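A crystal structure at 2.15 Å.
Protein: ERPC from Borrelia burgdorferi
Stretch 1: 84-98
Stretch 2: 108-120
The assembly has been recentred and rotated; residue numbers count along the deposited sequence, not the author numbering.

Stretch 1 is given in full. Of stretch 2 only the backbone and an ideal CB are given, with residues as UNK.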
# COMPACT_ATOMS: atom_id res chain seq x y z
N LYS A 84 9.95 -8.04 5.68
CA LYS A 84 10.60 -8.89 4.73
C LYS A 84 9.94 -8.71 3.35
O LYS A 84 10.63 -8.45 2.32
CB LYS A 84 10.60 -10.35 5.18
CG LYS A 84 10.99 -11.29 4.06
CD LYS A 84 10.95 -12.74 4.50
CE LYS A 84 11.49 -13.66 3.39
NZ LYS A 84 10.82 -13.39 2.05
N ALA A 85 8.59 -8.80 3.32
CA ALA A 85 7.86 -8.71 2.05
C ALA A 85 8.12 -7.42 1.33
O ALA A 85 8.16 -7.37 0.06
CB ALA A 85 6.37 -8.76 2.29
N MET A 86 8.20 -6.34 2.11
CA MET A 86 8.34 -5.02 1.50
C MET A 86 9.79 -4.62 1.12
O MET A 86 10.02 -3.54 0.55
CB MET A 86 7.76 -3.94 2.42
CG MET A 86 6.28 -4.03 2.63
SD MET A 86 5.19 -3.98 1.17
CE MET A 86 5.12 -2.24 0.82
N THR A 87 10.76 -5.44 1.46
CA THR A 87 12.14 -5.17 1.13
C THR A 87 12.79 -6.27 0.28
O THR A 87 13.69 -5.95 -0.52
CB THR A 87 12.98 -5.02 2.41
OG1 THR A 87 12.90 -6.21 3.17
CG2 THR A 87 12.47 -3.83 3.21
N GLU A 88 12.26 -7.50 0.39
CA GLU A 88 12.72 -8.65 -0.34
C GLU A 88 11.68 -9.32 -1.21
O GLU A 88 12.10 -10.22 -1.95
CB GLU A 88 13.24 -9.73 0.59
CG GLU A 88 14.28 -9.27 1.61
CD GLU A 88 14.64 -10.39 2.55
OE1 GLU A 88 14.44 -11.55 2.14
OE2 GLU A 88 15.07 -10.13 3.69
N GLY A 89 10.37 -8.98 -1.12
CA GLY A 89 9.34 -9.77 -1.80
C GLY A 89 8.96 -10.92 -0.89
O GLY A 89 9.80 -11.40 -0.13
N GLY A 90 7.67 -11.27 -0.84
CA GLY A 90 7.17 -12.26 0.14
C GLY A 90 5.68 -12.09 0.33
O GLY A 90 5.00 -11.65 -0.57
N SER A 91 5.18 -12.31 1.56
CA SER A 91 3.74 -12.17 1.76
C SER A 91 3.48 -11.77 3.23
O SER A 91 4.29 -12.00 4.12
CB SER A 91 2.98 -13.48 1.36
OG SER A 91 3.36 -14.48 2.29
N PHE A 92 2.37 -11.08 3.45
CA PHE A 92 1.90 -10.78 4.81
C PHE A 92 0.38 -10.72 4.78
O PHE A 92 -0.26 -10.45 3.73
CB PHE A 92 2.53 -9.48 5.41
CG PHE A 92 2.23 -8.28 4.58
CD1 PHE A 92 2.97 -8.02 3.44
CD2 PHE A 92 1.14 -7.47 4.88
CE1 PHE A 92 2.68 -6.92 2.66
CE2 PHE A 92 0.81 -6.41 4.06
CZ PHE A 92 1.60 -6.13 2.97
N LYS A 93 -0.19 -10.95 5.94
CA LYS A 93 -1.63 -10.80 6.15
C LYS A 93 -2.00 -9.44 6.76
O LYS A 93 -1.56 -9.10 7.85
CB LYS A 93 -2.14 -11.95 7.03
CG LYS A 93 -3.60 -12.31 6.75
CD LYS A 93 -4.15 -13.25 7.83
CE LYS A 93 -4.52 -12.45 9.09
NZ LYS A 93 -4.60 -13.30 10.32
N THR A 94 -2.90 -8.72 6.11
CA THR A 94 -3.53 -7.57 6.71
C THR A 94 -4.68 -7.97 7.63
O THR A 94 -5.30 -9.02 7.43
CB THR A 94 -4.01 -6.66 5.58
OG1 THR A 94 -4.94 -7.32 4.69
CG2 THR A 94 -2.77 -6.29 4.75
N SER A 95 -5.00 -7.13 8.62
CA SER A 95 -6.18 -7.32 9.48
C SER A 95 -7.32 -6.66 8.76
O SER A 95 -8.44 -7.20 8.60
CB SER A 95 -5.93 -6.65 10.84
OG SER A 95 -5.28 -5.40 10.61
N LEU A 96 -6.99 -5.60 8.08
CA LEU A 96 -7.99 -4.85 7.37
C LEU A 96 -7.45 -4.17 6.15
O LEU A 96 -6.39 -3.60 6.21
CB LEU A 96 -8.53 -3.83 8.38
CG LEU A 96 -9.79 -3.16 8.02
CD1 LEU A 96 -10.94 -4.18 8.06
CD2 LEU A 96 -9.97 -2.04 9.03
N TYR A 97 -8.15 -4.30 5.00
CA TYR A 97 -7.72 -3.71 3.76
C TYR A 97 -8.89 -2.96 3.13
O TYR A 97 -9.97 -3.57 2.93
CB TYR A 97 -7.20 -4.81 2.82
CG TYR A 97 -6.76 -4.28 1.50
CD1 TYR A 97 -7.68 -3.98 0.50
CD2 TYR A 97 -5.40 -4.05 1.22
CE1 TYR A 97 -7.29 -3.42 -0.72
CE2 TYR A 97 -5.01 -3.46 0.03
CZ TYR A 97 -5.95 -3.17 -0.96
OH TYR A 97 -5.53 -2.67 -2.19
N TYR A 98 -8.68 -1.68 2.81
CA TYR A 98 -9.65 -0.90 2.05
C TYR A 98 -9.23 -0.60 0.64
O TYR A 98 -10.04 -0.54 -0.28
CB TYR A 98 -9.86 0.43 2.71
CG TYR A 98 -10.50 0.30 4.01
CD1 TYR A 98 -11.86 0.15 4.12
CD2 TYR A 98 -9.71 0.31 5.19
CE1 TYR A 98 -12.47 0.00 5.35
CE2 TYR A 98 -10.29 0.15 6.41
CZ TYR A 98 -11.68 0.03 6.48
OH TYR A 98 -12.28 -0.09 7.67
N UNK A 108 -16.22 -0.96 2.43
CA UNK A 108 -16.56 -1.70 3.67
C UNK A 108 -15.46 -2.52 4.29
O UNK A 108 -15.63 -3.09 5.38
CB UNK A 108 -17.73 -2.64 3.39
N UNK A 109 -14.32 -2.51 3.61
CA UNK A 109 -13.11 -3.23 4.04
C UNK A 109 -13.20 -4.73 3.72
O UNK A 109 -14.29 -5.28 3.49
CB UNK A 109 -12.89 -3.03 5.54
N UNK A 110 -12.03 -5.37 3.60
CA UNK A 110 -11.93 -6.86 3.61
C UNK A 110 -10.94 -7.18 4.74
O UNK A 110 -9.97 -6.47 4.92
CB UNK A 110 -11.47 -7.43 2.27
N UNK A 111 -11.26 -8.16 5.58
CA UNK A 111 -10.41 -8.58 6.69
C UNK A 111 -9.57 -9.80 6.28
O UNK A 111 -10.03 -10.60 5.51
CB UNK A 111 -11.26 -8.90 7.92
N UNK A 112 -8.43 -9.97 6.94
CA UNK A 112 -7.57 -11.08 6.71
C UNK A 112 -7.07 -11.24 5.28
O UNK A 112 -6.79 -12.32 4.89
CB UNK A 112 -8.30 -12.35 7.14
N UNK A 113 -6.96 -10.19 4.49
CA UNK A 113 -6.51 -10.39 3.06
C UNK A 113 -4.97 -10.45 3.04
O UNK A 113 -4.28 -9.62 3.65
CB UNK A 113 -7.01 -9.26 2.15
N UNK A 114 -4.47 -11.44 2.37
CA UNK A 114 -3.08 -11.74 2.23
C UNK A 114 -2.58 -10.85 1.09
O UNK A 114 -3.18 -10.79 0.05
CB UNK A 114 -2.84 -13.23 1.97
N UNK A 115 -1.48 -10.18 1.32
CA UNK A 115 -0.78 -9.38 0.28
C UNK A 115 0.49 -10.10 -0.16
O UNK A 115 1.34 -10.41 0.67
CB UNK A 115 -0.44 -7.98 0.80
N UNK A 116 0.61 -10.34 -1.46
CA UNK A 116 1.78 -10.97 -2.04
C UNK A 116 2.61 -9.93 -2.78
O UNK A 116 2.09 -9.22 -3.59
CB UNK A 116 1.37 -12.11 -2.98
N UNK A 117 3.89 -9.80 -2.41
CA UNK A 117 4.76 -8.79 -3.02
C UNK A 117 5.83 -9.47 -3.86
O UNK A 117 6.16 -10.62 -3.63
CB UNK A 117 5.40 -7.90 -1.95
N UNK A 118 6.30 -8.73 -4.86
CA UNK A 118 7.25 -9.19 -5.85
C UNK A 118 8.15 -7.96 -6.12
O UNK A 118 7.67 -6.84 -6.17
CB UNK A 118 6.56 -9.71 -7.11
N UNK A 119 9.44 -8.21 -6.40
CA UNK A 119 10.35 -7.14 -6.88
C UNK A 119 10.30 -7.19 -8.42
O UNK A 119 10.56 -8.23 -9.02
CB UNK A 119 11.78 -7.32 -6.36
N UNK A 120 9.84 -6.11 -9.02
CA UNK A 120 9.80 -5.99 -10.48
C UNK A 120 10.43 -4.68 -10.95
O UNK A 120 10.42 -3.68 -10.25
CB UNK A 120 8.36 -6.08 -10.98

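Stretch 2 runs antiparallel to the strand 90-93. At position 108 CA-to-CB points away and stretch 1 offers nothing nearby, so many residues would serve; it is N108. Position 109 has phi 79°, and an ideal CB would lie 3.1 Å from Y98 CE1 and 3.4 Å from L96 CD1. Both facts favour glycine, and G109 is found.

Position 110 pairs with Y97 on the face that carries the tyrosine ring, where an aliphatic or other apolar side chain would suit. I110 sets CG2 3.9 Å from Y97 CB, while its end leads away. Position 111 lies on the other face beside L96, and almost any side chain with an aliphatic base would do; Q111 rests CG 3.9 Å from L96 CD1. At 112 the backbone is left-handed (58/27) and CB points away, conditions that asparagine, aspartate or glycine meet readily. N112 is deposited, and its backbone N donates to S95 O (3.2 Å).

Position 113 points sideways, near T94 OG1 and Y97 CB, so a long chain could cross the tyrosine ring. K113 does this, with CD over one face of the Y97 ring, 4.2 Å from its centroid; NZ, 5.7 Å from the same centroid, adds at most a weak attraction.

Position 114 faces the side of K93 and S91, offering a lysine and a hydroxyl, so an acidic or polar residue is plausible. E114 curls back: OE2 accepts a weak hydrogen bond from S91 OG (3.4 Å), and OE1 packs 3.2 Å from K93 CB.

Position 115 points to the face of F92, its ideal CB 3.5 Å from F92 CZ, with T94 CG2 and the Y97 ring farther along. A branched aliphatic would fit. I115 places CB over the F92 ring, 3.8 Å from its centroid, and reaches T94 CG2 with CG1 (3.8 Å) and Y97 CD2 with CD1 (4.2 Å).

Position 116 is beside S91 on the opposite face, with room for many residues; I116 brings CG1 to 3.9 Å from S91 CB. Position 117 is more demanding: its ideal CB is 3.5 Å from A85 O, an acceptor, so a small hydroxyl residue is favoured. T117 donates from OG1 to A85 O (2.6 Å) and turns CG2 towards the edge of the F92 ring, 4.1 Å from F92 CE1.

Position 118 points away, suiting polar residues; it is K118. Position 119 points toward the helix end, where an aliphatic could reach; I119 extends CD1 to 3.4 Å from E88 O. Position 120 is out of reach; it is E120.

Stretch 2, residues 108-120: NGIQNKEIITKIE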
# COMPACT_ATOMS: atom_id res chain seq x y z
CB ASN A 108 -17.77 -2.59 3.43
CG ASN A 108 -19.06 -1.79 3.21
OD1 ASN A 108 -19.96 -2.25 2.52
ND2 ASN A 108 -19.16 -0.62 3.81
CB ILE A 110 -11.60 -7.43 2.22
CG1 ILE A 110 -11.51 -8.98 2.23
CG2 ILE A 110 -10.33 -6.83 1.58
CD1 ILE A 110 -11.36 -9.52 0.84
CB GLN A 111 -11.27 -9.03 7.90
CG GLN A 111 -11.37 -7.98 8.93
CD GLN A 111 -12.47 -8.11 9.98
OE1 GLN A 111 -13.02 -9.15 10.25
NE2 GLN A 111 -12.76 -6.97 10.59
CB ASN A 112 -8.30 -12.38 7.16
CG ASN A 112 -8.84 -12.26 8.56
OD1 ASN A 112 -10.04 -12.48 8.81
ND2 ASN A 112 -8.00 -11.84 9.46
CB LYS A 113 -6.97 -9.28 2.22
CG LYS A 113 -6.35 -9.16 0.84
CD LYS A 113 -6.89 -7.90 0.18
CE LYS A 113 -6.33 -7.67 -1.22
NZ LYS A 113 -6.54 -8.92 -1.98
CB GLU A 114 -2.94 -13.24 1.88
CG GLU A 114 -1.51 -13.86 2.03
CD GLU A 114 -0.95 -13.86 3.49
OE1 GLU A 114 -1.75 -13.91 4.49
OE2 GLU A 114 0.31 -13.79 3.67
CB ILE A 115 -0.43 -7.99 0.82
CG1 ILE A 115 -1.66 -7.22 1.23
CG2 ILE A 115 0.30 -7.13 -0.21
CD1 ILE A 115 -2.69 -7.07 0.17
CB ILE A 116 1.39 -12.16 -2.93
CG1 ILE A 116 0.88 -13.29 -1.98
CG2 ILE A 116 2.62 -12.69 -3.65
CD1 ILE A 116 0.36 -14.50 -2.73
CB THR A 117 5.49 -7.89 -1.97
OG1 THR A 117 6.36 -8.67 -1.22
CG2 THR A 117 4.49 -7.16 -0.99
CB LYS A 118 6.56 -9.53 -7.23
CG LYS A 118 5.40 -10.55 -7.22
CD LYS A 118 4.88 -10.83 -8.62
CE LYS A 118 3.46 -11.38 -8.60
NZ LYS A 118 3.08 -12.05 -9.88
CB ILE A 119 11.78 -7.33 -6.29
CG1 ILE A 119 11.72 -7.15 -4.77
CG2 ILE A 119 12.74 -6.29 -6.87
CD1 ILE A 119 12.94 -7.63 -4.03
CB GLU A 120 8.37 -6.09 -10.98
CG GLU A 120 7.74 -7.43 -10.65
CD GLU A 120 6.45 -7.67 -11.37
OE1 GLU A 120 6.50 -8.15 -12.53
OE2 GLU A 120 5.39 -7.38 -10.75
O HOH W 1 -7.44 -7.60 5.44
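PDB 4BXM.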